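PDB 1V9N: malate dehydrogenase from Pyrococcus horikoshii, which catalyses the reversible oxidation of (S)-malate to oxaloacetate with NAD(+) as hydride acceptor, working as a homodimer of the LDH2/MDH2 family. Local coordinates for residues A[124-129]-A[274-279]; A[71-76]-A[91-96]; A[150-155]-A[268-273]; A[163-168]-A[248-253]. All coordinates share one frame; numbering follows the deposited sequence.

Contact 1 of 4, residues A[124-129]-A[274-279]. With NDP (NADPH dihydro-nicotinamide-adenine-dinucleotide phosphate), chain B.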
# COMPACT_ATOMS: atom_id res chain seq x y z
N ASN A 124 16.45 2.82 -14.35
CA ASN A 124 17.83 2.50 -14.68
C ASN A 124 18.75 2.54 -13.46
O ASN A 124 19.84 3.11 -13.50
CB ASN A 124 18.35 3.44 -15.77
CG ASN A 124 19.63 2.93 -16.42
OD1 ASN A 124 19.92 1.74 -16.39
ND2 ASN A 124 20.39 3.84 -17.03
N SER A 125 18.30 1.91 -12.38
CA SER A 125 19.05 1.84 -11.14
C SER A 125 19.41 0.38 -10.84
O SER A 125 19.33 -0.48 -11.71
CB SER A 125 18.22 2.44 -10.00
OG SER A 125 18.94 2.47 -8.78
N ASN A 126 19.78 0.10 -9.59
CA ASN A 126 20.16 -1.24 -9.16
C ASN A 126 19.55 -1.54 -7.80
O ASN A 126 18.95 -0.66 -7.18
CB ASN A 126 21.69 -1.37 -9.10
CG ASN A 126 22.30 -1.74 -10.44
OD1 ASN A 126 22.11 -2.86 -10.92
ND2 ASN A 126 23.03 -0.81 -11.06
N HIS A 127 19.71 -2.77 -7.32
CA HIS A 127 19.15 -3.17 -6.02
C HIS A 127 19.58 -2.17 -4.95
O HIS A 127 20.77 -1.91 -4.79
CB HIS A 127 19.65 -4.58 -5.67
CG HIS A 127 19.15 -5.09 -4.35
ND1 HIS A 127 19.86 -4.94 -3.18
CD2 HIS A 127 18.03 -5.77 -4.03
CE1 HIS A 127 19.20 -5.52 -2.19
NE2 HIS A 127 18.08 -6.02 -2.68
N TYR A 128 18.62 -1.61 -4.21
CA TYR A 128 18.98 -0.62 -3.20
C TYR A 128 18.85 -1.00 -1.72
O TYR A 128 18.77 -0.14 -0.86
CB TYR A 128 18.25 0.71 -3.47
CG TYR A 128 16.76 0.81 -3.11
CD1 TYR A 128 16.10 -0.19 -2.39
CD2 TYR A 128 16.04 1.97 -3.44
CE1 TYR A 128 14.76 -0.03 -1.99
CE2 TYR A 128 14.71 2.13 -3.04
CZ TYR A 128 14.08 1.14 -2.31
OH TYR A 128 12.78 1.33 -1.87
N GLY A 129 18.85 -2.30 -1.43
CA GLY A 129 18.76 -2.72 -0.04
C GLY A 129 17.37 -2.57 0.55
O GLY A 129 16.38 -2.71 -0.15
N LYS A 274 24.36 -5.72 -17.07
CA LYS A 274 24.26 -4.32 -17.44
C LYS A 274 22.77 -4.11 -17.72
O LYS A 274 22.09 -5.04 -18.15
CB LYS A 274 25.08 -4.03 -18.70
CG LYS A 274 26.59 -4.07 -18.47
CD LYS A 274 27.34 -3.55 -19.68
CE LYS A 274 28.83 -3.42 -19.38
NZ LYS A 274 29.58 -2.91 -20.56
N GLY A 275 22.26 -2.92 -17.46
CA GLY A 275 20.85 -2.66 -17.69
C GLY A 275 19.91 -3.44 -16.78
O GLY A 275 18.87 -3.91 -17.24
N SER A 276 20.25 -3.59 -15.51
CA SER A 276 19.36 -4.32 -14.59
C SER A 276 17.99 -3.64 -14.60
O SER A 276 16.95 -4.30 -14.52
CB SER A 276 19.92 -4.32 -13.17
OG SER A 276 21.16 -5.01 -13.11
N ASN A 277 18.03 -2.32 -14.71
CA ASN A 277 16.84 -1.48 -14.77
C ASN A 277 15.90 -1.62 -13.57
O ASN A 277 14.68 -1.77 -13.73
CB ASN A 277 16.10 -1.74 -16.08
CG ASN A 277 15.38 -0.51 -16.61
OD1 ASN A 277 15.55 0.60 -16.09
ND2 ASN A 277 14.57 -0.69 -17.66
N VAL A 278 16.45 -1.59 -12.36
CA VAL A 278 15.63 -1.64 -11.17
C VAL A 278 15.07 -0.22 -11.07
O VAL A 278 15.79 0.74 -11.36
CB VAL A 278 16.46 -1.93 -9.90
CG1 VAL A 278 15.56 -1.89 -8.68
CG2 VAL A 278 17.11 -3.30 -10.00
N CYS A 279 13.80 -0.09 -10.70
CA CYS A 279 13.19 1.23 -10.60
C CYS A 279 12.68 1.49 -9.18
O CYS A 279 12.30 0.55 -8.48
CB CYS A 279 12.04 1.35 -11.61
SG CYS A 279 12.58 1.16 -13.36
PA NDP B . 8.95 -8.31 8.01
O1A NDP B . 10.18 -8.59 8.70
O2A NDP B . 7.80 -9.28 7.94
O5B NDP B . 8.39 -6.88 8.59
C5B NDP B . 7.18 -6.29 8.09
C4B NDP B . 7.03 -4.96 8.85
O4B NDP B . 6.18 -5.28 9.97
C3B NDP B . 8.26 -4.32 9.43
O3B NDP B . 8.12 -2.87 9.29
C2B NDP B . 8.31 -4.70 10.87
O2B NDP B . 9.03 -3.84 11.76
C1B NDP B . 6.86 -4.88 11.16
N9A NDP B . 6.54 -5.94 12.16
C8A NDP B . 7.14 -7.22 12.35
N7A NDP B . 6.56 -7.88 13.32
C5A NDP B . 5.56 -7.07 13.80
C6A NDP B . 4.57 -7.19 14.82
N6A NDP B . 4.49 -8.30 15.56
N1A NDP B . 3.69 -6.15 15.05
C2A NDP B . 3.76 -5.01 14.29
N3A NDP B . 4.65 -4.80 13.30
C4A NDP B . 5.54 -5.88 13.10
O3 NDP B . 9.16 -7.83 6.52
PN NDP B . 9.71 -8.41 5.15
O1N NDP B . 8.59 -8.34 4.23
O2N NDP B . 10.21 -9.77 5.54
O5D NDP B . 10.88 -7.38 4.84
C5D NDP B . 12.19 -7.79 4.38
C4D NDP B . 13.12 -6.53 4.14
O4D NDP B . 13.65 -6.66 2.84
C3D NDP B . 12.43 -5.14 4.17
O3D NDP B . 13.29 -4.24 4.88
C2D NDP B . 12.23 -4.77 2.71
O2D NDP B . 12.22 -3.37 2.53
C1D NDP B . 13.42 -5.50 2.04
N1N NDP B . 13.15 -5.94 0.64
C2N NDP B . 13.94 -5.32 -0.37
C3N NDP B . 13.70 -5.74 -1.74
C7N NDP B . 14.49 -5.15 -2.83
O7N NDP B . 14.35 -5.46 -4.01
N7N NDP B . 15.43 -4.20 -2.55
C4N NDP B . 12.71 -6.74 -1.98
C5N NDP B . 11.95 -7.32 -0.98
C6N NDP B . 12.17 -6.93 0.34
P2B NDP B . 10.47 -4.07 12.30
O1X NDP B . 10.34 -3.68 13.71
O2X NDP B . 11.44 -3.19 11.57
O3X NDP B . 10.85 -5.54 12.14
O HOH W 1 20.13 -0.29 -14.44
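Val278 drives its branched end against the backbone that leaves Ser125: with CG1 anti to its own N, it lays CG2 on the peptide of Asn126 and His127, 3.7 Å from Asn126 C. Behind it, Ser125 and Val278 form an antiparallel hydrogen-bonded pair. Ser125 N reaches Val278 O at 3.0 Å in the carbonyl plane, while Val278 N returns to Ser125 O at 3.2 Å from well above that carbonyl's plane. Next door, the side chain of Asn277 turns back, so that OD1 takes Asn124 N at 3.0 Å almost along the C=O axis, although the angle at the hydrogen is bent (135°). A water accepts from Asn277 N and donates toward Asn124 OD1 and Ser125 O. Asn124 ND2 itself bonds to Asp91, and Ser125 OG to His280. Past the pair the chain runs on to the cofactor. There His127, its ND1 tied to Tyr63 OH, puts NE2 3.2 Å from the carboxamide nitrogen N7N of NADPH, and Gly129 O accepts from N7N at 3.0 Å. Strands 117-125 and 278-285 are thus paired right beside the loop that lines the nicotinamide end of the NADPH pocket.

Contact 2 of 4, residues A[71-76]-A[91-96]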
# COMPACT_ATOMS: atom_id res chain seq x y z
N GLY A 71 28.33 -4.22 -14.24
CA GLY A 71 26.89 -4.16 -14.11
C GLY A 71 26.46 -3.01 -13.21
O GLY A 71 25.29 -2.65 -13.15
N VAL A 72 27.43 -2.44 -12.50
CA VAL A 72 27.20 -1.31 -11.61
C VAL A 72 28.16 -0.20 -12.05
O VAL A 72 29.37 -0.40 -12.10
CB VAL A 72 27.49 -1.68 -10.14
CG1 VAL A 72 27.40 -0.44 -9.26
CG2 VAL A 72 26.50 -2.73 -9.66
N ASN A 73 27.62 0.97 -12.36
CA ASN A 73 28.42 2.11 -12.80
C ASN A 73 29.07 2.77 -11.58
O ASN A 73 28.38 3.14 -10.63
CB ASN A 73 27.51 3.13 -13.52
CG ASN A 73 28.30 4.23 -14.23
OD1 ASN A 73 29.41 4.57 -13.83
ND2 ASN A 73 27.70 4.79 -15.27
N LEU A 74 30.39 2.91 -11.61
CA LEU A 74 31.13 3.52 -10.51
C LEU A 74 30.92 5.03 -10.41
O LEU A 74 30.93 5.59 -9.32
CB LEU A 74 32.63 3.22 -10.64
CG LEU A 74 33.07 1.78 -10.38
CD1 LEU A 74 34.56 1.63 -10.65
CD2 LEU A 74 32.76 1.41 -8.94
N HIS A 75 30.75 5.68 -11.56
CA HIS A 75 30.55 7.12 -11.58
C HIS A 75 29.31 7.44 -12.40
O HIS A 75 29.40 7.96 -13.52
CB HIS A 75 31.78 7.81 -12.16
CG HIS A 75 33.05 7.42 -11.48
ND1 HIS A 75 33.48 8.00 -10.31
CD2 HIS A 75 34.03 6.55 -11.85
CE1 HIS A 75 34.66 7.51 -9.98
NE2 HIS A 75 35.02 6.63 -10.90
N PRO A 76 28.13 7.14 -11.85
CA PRO A 76 26.88 7.40 -12.55
C PRO A 76 26.56 8.87 -12.68
O PRO A 76 26.77 9.65 -11.75
CB PRO A 76 25.85 6.68 -11.68
CG PRO A 76 26.39 6.91 -10.31
CD PRO A 76 27.87 6.63 -10.49
N ASP A 91 17.09 9.22 -13.94
CA ASP A 91 17.67 8.04 -14.59
C ASP A 91 18.96 7.79 -13.81
O ASP A 91 19.86 8.63 -13.78
CB ASP A 91 17.98 8.29 -16.07
CG ASP A 91 18.40 7.01 -16.79
OD1 ASP A 91 19.50 6.49 -16.48
OD2 ASP A 91 17.64 6.51 -17.65
N GLY A 92 19.02 6.63 -13.15
CA GLY A 92 20.17 6.28 -12.34
C GLY A 92 21.49 5.99 -13.01
O GLY A 92 22.51 5.83 -12.33
N ASP A 93 21.49 5.90 -14.34
CA ASP A 93 22.71 5.64 -15.10
C ASP A 93 23.45 4.40 -14.56
O ASP A 93 24.67 4.36 -14.53
CB ASP A 93 23.62 6.87 -15.05
CG ASP A 93 24.74 6.83 -16.08
OD1 ASP A 93 24.52 6.30 -17.19
OD2 ASP A 93 25.84 7.36 -15.80
N GLU A 94 22.67 3.40 -14.15
CA GLU A 94 23.18 2.13 -13.63
C GLU A 94 24.06 2.20 -12.39
O GLU A 94 24.86 1.29 -12.12
CB GLU A 94 23.91 1.36 -14.75
CG GLU A 94 23.01 1.10 -15.94
CD GLU A 94 23.53 0.03 -16.88
OE1 GLU A 94 23.97 -1.04 -16.41
OE2 GLU A 94 23.49 0.26 -18.11
N GLY A 95 23.92 3.27 -11.62
CA GLY A 95 24.72 3.41 -10.41
C GLY A 95 24.24 2.47 -9.33
O GLY A 95 23.23 1.78 -9.49
N LEU A 96 24.96 2.43 -8.21
CA LEU A 96 24.57 1.61 -7.08
C LEU A 96 23.18 2.10 -6.67
O LEU A 96 22.92 3.30 -6.68
CB LEU A 96 25.55 1.80 -5.93
CG LEU A 96 26.93 1.17 -6.18
CD1 LEU A 96 27.99 1.88 -5.34
CD2 LEU A 96 26.85 -0.31 -5.85
O HOH W 2 22.40 -2.08 -14.33
O HOH W 3 27.24 4.12 -8.24
O HOH W 4 28.38 7.37 -16.84
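Asn73 does most of the gripping, with both backbone and side chain. Its N points almost straight at Glu94 O, at 2.8 Å and 177°, though from above the carbonyl plane. Its CG lies anti to the backbone N, which carries the amide across to Asp93; ND2 makes a weak, bent bond to Asp93 O at 3.1 Å. A water bridges ND2 and Asp93 OD2, which are close but at a poor angle for a direct bond; the amide and carboxylate planes are 59° apart.

Carbon contacts surround this polar centre. Pro76 sets CB 3.7 Å from Gly95 CA, an approach that the missing side chain of the glycine allows. Separately, Val72 CG1 crosses obliquely onto Leu96 CD2 at 3.5 Å, tighter than usual packing.

What positions these groups lies one step further out. Residues Gly92 to Gly95 make a type I' turn, closed by Gly95 N to Gly92 O, so Asp93 and Glu94 present their carbonyls to Asn73. Two Asx turns brace the ends: Asn73 OD1 takes His75 N, and Asp91 OD1 takes Asp93 N. Asp93 OD2 also receives Lys77 N, and Glu94 OE1 receives Gly275 N. A further water joins Asn73 O to the N of Leu96, the N-cap residue of helix 97-115.

The chemistry implies a joint of backbone and bound water: one short, straight main-chain bond joins the loops, while the main-chain N-H groups taken by the carboxylates, within the turn for Asp91 and beyond it for Asp93 and Glu94, would probably favour their ionised forms.

Contact 3 of 4, residues A[150-155]-A[268-273]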
# COMPACT_ATOMS: atom_id res chain seq x y z
N ASN A 150 10.89 -2.09 -7.37
CA ASN A 150 10.50 -3.35 -7.95
C ASN A 150 11.74 -4.23 -7.87
O ASN A 150 12.76 -3.81 -7.31
CB ASN A 150 10.01 -3.17 -9.40
CG ASN A 150 11.05 -2.57 -10.31
OD1 ASN A 150 12.21 -2.39 -9.93
ND2 ASN A 150 10.65 -2.26 -11.54
N SER A 151 11.66 -5.45 -8.38
CA SER A 151 12.81 -6.34 -8.30
C SER A 151 12.73 -7.46 -9.33
O SER A 151 11.89 -7.43 -10.23
CB SER A 151 12.91 -6.93 -6.90
OG SER A 151 11.77 -7.73 -6.62
N ARG A 152 13.61 -8.44 -9.18
CA ARG A 152 13.64 -9.58 -10.08
C ARG A 152 12.35 -10.37 -9.90
O ARG A 152 11.77 -10.38 -8.81
CB ARG A 152 14.84 -10.48 -9.76
CG ARG A 152 16.18 -9.79 -9.89
CD ARG A 152 17.34 -10.75 -9.68
NE ARG A 152 17.30 -11.38 -8.36
CZ ARG A 152 16.80 -12.59 -8.13
NH1 ARG A 152 16.31 -13.32 -9.12
NH2 ARG A 152 16.80 -13.08 -6.89
N PRO A 153 11.88 -11.04 -10.96
CA PRO A 153 10.65 -11.83 -10.84
C PRO A 153 10.86 -13.02 -9.90
O PRO A 153 11.75 -13.84 -10.11
CB PRO A 153 10.38 -12.26 -12.28
CG PRO A 153 11.76 -12.33 -12.88
CD PRO A 153 12.42 -11.09 -12.33
N LEU A 154 10.03 -13.10 -8.86
CA LEU A 154 10.14 -14.16 -7.87
C LEU A 154 8.77 -14.62 -7.37
O LEU A 154 8.67 -15.68 -6.75
CB LEU A 154 10.96 -13.69 -6.67
CG LEU A 154 12.46 -13.42 -6.81
CD1 LEU A 154 12.88 -12.31 -5.85
CD2 LEU A 154 13.23 -14.69 -6.52
N VAL A 155 7.73 -13.84 -7.64
CA VAL A 155 6.39 -14.15 -7.17
C VAL A 155 5.42 -14.50 -8.30
O VAL A 155 5.52 -13.96 -9.40
CB VAL A 155 5.80 -12.96 -6.37
CG1 VAL A 155 4.48 -13.35 -5.71
CG2 VAL A 155 6.80 -12.50 -5.32
N VAL A 268 13.43 -7.10 -14.93
CA VAL A 268 14.51 -6.59 -14.09
C VAL A 268 15.58 -7.69 -14.03
O VAL A 268 15.28 -8.83 -13.68
CB VAL A 268 14.00 -6.29 -12.65
CG1 VAL A 268 15.17 -5.92 -11.75
CG2 VAL A 268 12.98 -5.15 -12.70
N LYS A 269 16.82 -7.34 -14.37
CA LYS A 269 17.94 -8.29 -14.37
C LYS A 269 18.73 -8.25 -13.07
O LYS A 269 18.60 -7.32 -12.27
CB LYS A 269 18.92 -7.97 -15.50
CG LYS A 269 18.32 -7.87 -16.90
CD LYS A 269 19.43 -7.48 -17.87
CE LYS A 269 18.90 -7.12 -19.24
NZ LYS A 269 20.00 -6.64 -20.14
N ASN A 270 19.58 -9.26 -12.87
CA ASN A 270 20.42 -9.33 -11.68
C ASN A 270 21.41 -8.17 -11.73
O ASN A 270 21.70 -7.64 -12.79
CB ASN A 270 21.18 -10.66 -11.63
CG ASN A 270 20.26 -11.85 -11.51
OD1 ASN A 270 19.56 -12.21 -12.46
ND2 ASN A 270 20.23 -12.47 -10.33
N THR A 271 21.93 -7.80 -10.56
CA THR A 271 22.88 -6.69 -10.44
C THR A 271 24.11 -6.77 -11.33
O THR A 271 24.55 -5.75 -11.87
CB THR A 271 23.35 -6.55 -8.98
OG1 THR A 271 22.22 -6.41 -8.11
CG2 THR A 271 24.25 -5.32 -8.83
N SER A 272 24.68 -7.97 -11.49
CA SER A 272 25.87 -8.16 -12.31
C SER A 272 25.66 -7.85 -13.79
O SER A 272 26.61 -7.57 -14.53
CB SER A 272 26.37 -9.60 -12.19
OG SER A 272 26.75 -9.89 -10.86
N GLU A 273 24.40 -7.90 -14.21
CA GLU A 273 24.06 -7.62 -15.60
C GLU A 273 23.98 -6.12 -15.86
O GLU A 273 23.59 -5.35 -14.99
CB GLU A 273 22.72 -8.26 -15.94
CG GLU A 273 22.78 -9.75 -16.16
CD GLU A 273 23.48 -10.10 -17.45
OE1 GLU A 273 22.90 -9.84 -18.53
OE2 GLU A 273 24.61 -10.61 -17.40
O HOH W 5 16.38 -12.81 -12.22
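Two loops meet here at the ends of two neighbouring interior strands of the mixed sheet: the segment 150-155 follows strand 144-149, and the segment 268-273 leads up to strand 278-285. The second loop is bent by a type I turn from Asn270 to Glu273, closed by Glu273 N on Asn270 O. The first runs into a classic beta bulge, where Leu154 and Val155 both face Leu165.

Van der Waals packing does most of the joining, and Val268 is at its centre. The valine aims at the first loop and straddles the carbonyl of Ser151, with CB 3.4 Å and CG2 3.5 Å from Ser151 O. The same CG2 rests 3.9 Å from ND2 of the Asn150 amide, whose rotation is fixed by two outside bonds, OD1 to Cys279 N and ND2 to Asp253 OD1. Pro153 CD adds a looser touch on Val268 O. Ser151 OG points away from the second loop and accepts from Thr167 N, and both Asn150 and Ser151 touch the bound NADPH on this side of the pocket.

Toward solvent, two flat groups lie nearly parallel. The Arg152 chain, bent at chi3 (-59°), brings its guanidinium to within 17° of the Asn270 amide plane. ND2 of Asn270 lies over one face, 3.7 Å from Arg152 NE and 3.4 Å from CD.

The polar link across the two loops runs through a water: at the guanidinium edge and in its plane, it accepts from Arg152 NH1 at 3.1 Å and donates to Asn270 OD1.

Contact 4 of 4, residues A[163-168]-A[248-253]. With NDP (NADPH dihydro-nicotinamide-adenine-dinucleotide phosphate), chain B.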
# COMPACT_ATOMS: atom_id res chain seq x y z
N ARG A 163 7.22 -17.32 -12.03
CA ARG A 163 7.82 -16.24 -11.26
C ARG A 163 7.71 -15.05 -12.21
O ARG A 163 8.45 -14.97 -13.19
CB ARG A 163 9.30 -16.47 -11.00
CG ARG A 163 9.67 -17.60 -10.06
CD ARG A 163 11.17 -17.55 -9.82
NE ARG A 163 11.66 -18.61 -8.94
CZ ARG A 163 12.93 -18.75 -8.58
NH1 ARG A 163 13.84 -17.90 -9.03
NH2 ARG A 163 13.29 -19.74 -7.77
N ILE A 164 6.79 -14.13 -11.95
CA ILE A 164 6.64 -12.99 -12.83
C ILE A 164 6.64 -11.65 -12.11
O ILE A 164 7.09 -10.65 -12.67
CB ILE A 164 5.37 -13.12 -13.71
CG1 ILE A 164 5.68 -14.01 -14.91
CG2 ILE A 164 4.87 -11.75 -14.15
CD1 ILE A 164 4.63 -14.01 -15.97
N LEU A 165 6.15 -11.64 -10.87
CA LEU A 165 6.10 -10.41 -10.09
C LEU A 165 7.28 -10.31 -9.12
O LEU A 165 7.85 -11.32 -8.71
CB LEU A 165 4.79 -10.35 -9.29
CG LEU A 165 3.49 -10.55 -10.09
CD1 LEU A 165 2.33 -10.59 -9.12
CD2 LEU A 165 3.32 -9.43 -11.09
N GLY A 166 7.64 -9.08 -8.74
CA GLY A 166 8.73 -8.90 -7.81
C GLY A 166 8.23 -8.89 -6.38
O GLY A 166 7.02 -8.81 -6.15
N THR A 167 9.14 -8.99 -5.42
CA THR A 167 8.76 -8.97 -4.01
C THR A 167 8.43 -7.53 -3.61
O THR A 167 8.01 -7.25 -2.48
CB THR A 167 9.87 -9.56 -3.14
OG1 THR A 167 11.15 -9.06 -3.56
CG2 THR A 167 9.87 -11.08 -3.26
N ASN A 168 8.63 -6.63 -4.57
CA ASN A 168 8.33 -5.21 -4.48
C ASN A 168 7.84 -4.69 -3.13
O ASN A 168 6.65 -4.65 -2.86
CB ASN A 168 7.30 -4.89 -5.56
CG ASN A 168 7.74 -5.40 -6.92
OD1 ASN A 168 8.88 -5.83 -7.09
ND2 ASN A 168 6.84 -5.35 -7.89
N LEU A 248 -0.92 -5.25 -4.70
CA LEU A 248 0.06 -4.35 -4.09
C LEU A 248 1.38 -4.43 -4.84
O LEU A 248 2.08 -3.43 -5.01
CB LEU A 248 0.27 -4.74 -2.62
CG LEU A 248 -0.91 -4.48 -1.67
CD1 LEU A 248 -0.69 -5.19 -0.35
CD2 LEU A 248 -1.08 -2.98 -1.46
N SER A 249 1.73 -5.63 -5.29
CA SER A 249 2.97 -5.81 -6.04
C SER A 249 2.90 -5.04 -7.35
O SER A 249 3.90 -4.46 -7.79
CB SER A 249 3.21 -7.30 -6.33
OG SER A 249 4.39 -7.46 -7.10
N LEU A 250 1.73 -5.04 -7.98
CA LEU A 250 1.54 -4.32 -9.24
C LEU A 250 1.56 -2.81 -9.03
O LEU A 250 2.07 -2.06 -9.86
CB LEU A 250 0.22 -4.73 -9.89
CG LEU A 250 0.10 -6.19 -10.34
CD1 LEU A 250 -1.16 -6.34 -11.19
CD2 LEU A 250 1.34 -6.60 -11.14
N MSE A 251 0.98 -2.36 -7.92
CA MSE A 251 0.96 -0.94 -7.60
C MSE A 251 2.40 -0.45 -7.61
O MSE A 251 2.72 0.57 -8.21
CB MSE A 251 0.34 -0.72 -6.21
CG MSE A 251 0.42 0.71 -5.72
SE MSE A 251 -0.44 0.93 -3.99
CE MSE A 251 1.04 0.45 -2.87
N VAL A 252 3.28 -1.20 -6.95
CA VAL A 252 4.69 -0.84 -6.89
C VAL A 252 5.32 -0.74 -8.29
O VAL A 252 6.03 0.23 -8.58
CB VAL A 252 5.50 -1.87 -6.07
CG1 VAL A 252 6.99 -1.59 -6.19
CG2 VAL A 252 5.07 -1.83 -4.62
N ASP A 253 5.08 -1.73 -9.14
CA ASP A 253 5.63 -1.73 -10.49
C ASP A 253 5.05 -0.62 -11.36
O ASP A 253 5.73 -0.07 -12.22
CB ASP A 253 5.39 -3.08 -11.18
CG ASP A 253 6.64 -3.94 -11.25
OD1 ASP A 253 7.72 -3.41 -11.62
OD2 ASP A 253 6.55 -5.15 -10.96
PA NDP B . 8.95 -8.31 8.01
O1A NDP B . 10.18 -8.59 8.70
O2A NDP B . 7.80 -9.28 7.94
O5B NDP B . 8.39 -6.88 8.59
C5B NDP B . 7.18 -6.29 8.09
C4B NDP B . 7.03 -4.96 8.85
O4B NDP B . 6.18 -5.28 9.97
C3B NDP B . 8.26 -4.32 9.43
O3B NDP B . 8.12 -2.87 9.29
C2B NDP B . 8.31 -4.70 10.87
O2B NDP B . 9.03 -3.84 11.76
C1B NDP B . 6.86 -4.88 11.16
N9A NDP B . 6.54 -5.94 12.16
C8A NDP B . 7.14 -7.22 12.35
N7A NDP B . 6.56 -7.88 13.32
C5A NDP B . 5.56 -7.07 13.80
C6A NDP B . 4.57 -7.19 14.82
N6A NDP B . 4.49 -8.30 15.56
N1A NDP B . 3.69 -6.15 15.05
C2A NDP B . 3.76 -5.01 14.29
N3A NDP B . 4.65 -4.80 13.30
C4A NDP B . 5.54 -5.88 13.10
O3 NDP B . 9.16 -7.83 6.52
PN NDP B . 9.71 -8.41 5.15
O1N NDP B . 8.59 -8.34 4.23
O2N NDP B . 10.21 -9.77 5.54
O5D NDP B . 10.88 -7.38 4.84
C5D NDP B . 12.19 -7.79 4.38
C4D NDP B . 13.12 -6.53 4.14
O4D NDP B . 13.65 -6.66 2.84
C3D NDP B . 12.43 -5.14 4.17
O3D NDP B . 13.29 -4.24 4.88
C2D NDP B . 12.23 -4.77 2.71
O2D NDP B . 12.22 -3.37 2.53
C1D NDP B . 13.42 -5.50 2.04
N1N NDP B . 13.15 -5.94 0.64
C2N NDP B . 13.94 -5.32 -0.37
C3N NDP B . 13.70 -5.74 -1.74
C7N NDP B . 14.49 -5.15 -2.83
O7N NDP B . 14.35 -5.46 -4.01
N7N NDP B . 15.43 -4.20 -2.55
C4N NDP B . 12.71 -6.74 -1.98
C5N NDP B . 11.95 -7.32 -0.98
C6N NDP B . 12.17 -6.93 0.34
P2B NDP B . 10.47 -4.07 12.30
O1X NDP B . 10.34 -3.68 13.71
O2X NDP B . 11.44 -3.19 11.57
O3X NDP B . 10.85 -5.54 12.14
O HOH W 6 5.55 -7.14 -9.84
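The Asn168 amide and the Asp253 carboxylate stand almost perpendicular, at 88°. Two of the partners of ND2 lie close to the amide plane: Ser249 O at 3.1 Å along a nearly straight bond (166°), and Asp253 OD2, also at 3.1 Å, more bent; Ser265 OG is another. Seen from the carboxylate, ND2 arrives from above the plane. OD2 is further held by Ser265 OG and by a water only 2.5 Å away, which also accepts from Gly166 N; so many donors would probably keep the aspartate ionised. Val252 crosses obliquely against the stem of the asparagine, CG1 3.4 Å from Asn168 CB.

These bonds seat the loop before strand 170-174 on helix 242-258, whose Ser249 O serves two donors at once, Asn168 ND2 and Asp253 N, the latter the regular i to i+4 bond of the helix. The helix also meets the second subunit, where Leu248 packs on its own counterpart. Leu165 CD2 presses on Leu250 CD2 at a tight 3.5 Å, next to the classic bulge at Ile164 and Leu165. Ser249 OG sits 3.1 Å from Gly166 O. Thr167 lifts OG1 to the NADPH nicotinamide, 3.2 Å from C4N, the carbon that carries the hydride.

Contacts 1 and 4 are buried, contact 4 entirely; contacts 2 and 3 are only partly so. Contacts 1, 3 and 4 touch NADPH, contact 1 at the carboxamide and contact 4 at the nicotinamide ring, while contact 2 does not lie on it. Contact 1 bonds two strands, contact 4 seats a loop on a helix by side-chain amide bonds, whereas contact 2 relies on a backbone bond, turns and water and contact 3 on carbon packing and a water bridge between nearly parallel flat groups. They are chained: Glu94 of contact 2 bonds Gly275 of contact 1, Ser276 of contact 1 bonds Asn270 of contact 3, and the bulge backbone of Leu154 and Val155 joins contact 3 to Leu165 of contact 4.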